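Local structure of protein BOLA1, chloroplastic (Arabidopsis thaliana, 4PUG) at residues A[12-17]-A[23-28]. The protein may act, alone or with a glutaredoxin, as a redox-regulated transcriptional regulator or in iron-sulfur cluster biogenesis, its glutaredoxin heterodimers binding a labile cluster. Residues are numbered along the deposited sequence; the frame is centred on the assembly and turned at random.
Sequences EKLQKE and LVIEDV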
# COMPACT_ATOMS: atom_id res chain seq x y z
N GLU A 12 7.91 -4.48 -1.31
CA GLU A 12 9.15 -4.80 -0.62
C GLU A 12 9.07 -4.40 0.84
O GLU A 12 9.31 -5.21 1.73
CB GLU A 12 10.35 -4.13 -1.30
CG GLU A 12 11.70 -4.48 -0.68
CD GLU A 12 12.14 -3.49 0.39
OE1 GLU A 12 11.45 -2.47 0.58
OE2 GLU A 12 13.18 -3.73 1.04
N LYS A 13 8.73 -3.13 1.07
CA LYS A 13 8.61 -2.60 2.43
C LYS A 13 7.61 -3.37 3.29
O LYS A 13 7.95 -3.84 4.37
CB LYS A 13 8.23 -1.12 2.40
CG LYS A 13 8.18 -0.50 3.78
CD LYS A 13 9.02 0.76 3.86
CE LYS A 13 9.24 1.18 5.30
NZ LYS A 13 9.87 2.53 5.40
N LEU A 14 6.38 -3.51 2.80
CA LEU A 14 5.34 -4.21 3.56
C LEU A 14 5.69 -5.67 3.84
O LEU A 14 5.56 -6.13 4.97
CB LEU A 14 3.99 -4.11 2.85
CG LEU A 14 3.42 -2.70 2.73
CD1 LEU A 14 2.14 -2.70 1.92
CD2 LEU A 14 3.19 -2.10 4.12
N GLN A 15 6.14 -6.38 2.81
CA GLN A 15 6.50 -7.78 2.96
C GLN A 15 7.65 -7.94 3.95
O GLN A 15 7.66 -8.87 4.75
CB GLN A 15 6.88 -8.39 1.61
CG GLN A 15 7.02 -9.90 1.65
CD GLN A 15 5.72 -10.60 1.98
OE1 GLN A 15 4.67 -10.28 1.41
NE2 GLN A 15 5.77 -11.55 2.90
N LYS A 16 8.62 -7.03 3.89
CA LYS A 16 9.75 -7.09 4.80
C LYS A 16 9.35 -6.80 6.25
O LYS A 16 9.75 -7.51 7.17
CB LYS A 16 10.88 -6.14 4.37
CG LYS A 16 12.09 -6.17 5.30
CD LYS A 16 13.34 -5.60 4.65
CE LYS A 16 13.28 -4.09 4.56
NZ LYS A 16 14.09 -3.44 5.62
N GLU A 17 8.54 -5.76 6.46
CA GLU A 17 8.20 -5.35 7.83
C GLU A 17 7.13 -6.19 8.52
O GLU A 17 7.20 -6.41 9.73
CB GLU A 17 7.83 -3.86 7.87
CG GLU A 17 9.00 -2.93 7.61
CD GLU A 17 10.24 -3.32 8.39
OE1 GLU A 17 10.12 -3.56 9.61
OE2 GLU A 17 11.32 -3.40 7.78
N LEU A 23 -0.62 -10.48 0.63
CA LEU A 23 -0.36 -9.08 0.33
C LEU A 23 -0.84 -8.69 -1.06
O LEU A 23 -0.25 -9.08 -2.07
CB LEU A 23 1.13 -8.76 0.50
CG LEU A 23 1.54 -7.31 0.26
CD1 LEU A 23 0.69 -6.35 1.09
CD2 LEU A 23 3.02 -7.13 0.58
N VAL A 24 -1.93 -7.93 -1.11
CA VAL A 24 -2.47 -7.43 -2.37
C VAL A 24 -2.22 -5.93 -2.50
O VAL A 24 -2.63 -5.14 -1.65
CB VAL A 24 -3.98 -7.69 -2.48
CG1 VAL A 24 -4.48 -7.30 -3.86
CG2 VAL A 24 -4.29 -9.15 -2.19
N ILE A 25 -1.53 -5.55 -3.56
CA ILE A 25 -1.27 -4.14 -3.84
C ILE A 25 -1.83 -3.76 -5.20
O ILE A 25 -1.21 -4.00 -6.24
CB ILE A 25 0.23 -3.82 -3.75
CG1 ILE A 25 0.76 -4.14 -2.35
CG2 ILE A 25 0.49 -2.36 -4.10
CD1 ILE A 25 2.14 -3.61 -2.08
N GLU A 26 -3.03 -3.18 -5.19
CA GLU A 26 -3.76 -2.88 -6.41
C GLU A 26 -3.66 -1.41 -6.79
O GLU A 26 -4.06 -0.53 -6.02
CB GLU A 26 -5.23 -3.27 -6.24
CG GLU A 26 -6.06 -3.10 -7.51
CD GLU A 26 -7.54 -3.27 -7.26
OE1 GLU A 26 -8.00 -2.96 -6.14
OE2 GLU A 26 -8.25 -3.72 -8.18
N ASP A 27 -3.13 -1.16 -7.98
CA ASP A 27 -3.05 0.18 -8.54
C ASP A 27 -4.36 0.50 -9.26
O ASP A 27 -4.72 -0.16 -10.23
CB ASP A 27 -1.88 0.26 -9.53
CG ASP A 27 -1.52 1.70 -9.90
OD1 ASP A 27 -2.38 2.59 -9.77
OD2 ASP A 27 -0.37 1.93 -10.33
N VAL A 28 -5.07 1.50 -8.76
CA VAL A 28 -6.30 1.96 -9.41
C VAL A 28 -6.19 3.43 -9.81
O VAL A 28 -7.20 4.13 -9.92
CB VAL A 28 -7.54 1.76 -8.52
CG1 VAL A 28 -7.90 0.29 -8.42
CG2 VAL A 28 -7.31 2.36 -7.14
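L14 and L23 meet at about a right angle, and both branches of L23 take part. CD2 of L23 lies 3.9 Å from CB of L14, close to the helix backbone. CD1 of L23 packs instead on the outer end of the same side chain, 4.0 Å from CD1 of L14. That CD1 of L14 also touches the tip of I25, with 4.1 Å between it and I25 CD1. One methyl of L14 therefore bridges two strand residues that point to the same side. In L23, CG stands anti to the backbone N (chi1 -178°) and leads toward the helix. From there CD2 continues to L14 CB and Q15, while CD1 turns back to L14 CD1. Q15 runs past L23 in the opposite direction. Its chain bends at chi2 (64°) and brings OE1 to 3.7 Å from L23 CD2. This is a van der Waals contact; no hydrogen bond joins the two segments.

The contact belongs to the first helix-strand pair of the BolA domain, whose alpha/beta fold resembles a class II KH domain. Helix 6-18 packs on one face of the three-stranded mixed sheet, then turns back through a short connection into strand 22-27, an outer strand of that sheet. Helix 12-17 and strand 23-27 run nearly antiparallel (164°), and their axes come within 10.0 Å. The segments are closest at the turn end, where the CA atoms of Q15 and L23 are 7.5 Å apart.

NE2 of Q15 is hydrogen-bonded to the carbonyl O of P20 in the connection, which holds the amide beside L23. R11 NH1 bonds to the carbonyl O of L23. I52 of the central strand 47-53 touches both L14 and L23, and backbone bonds of V24 with K51 and of E26 with N49 pair the two strands.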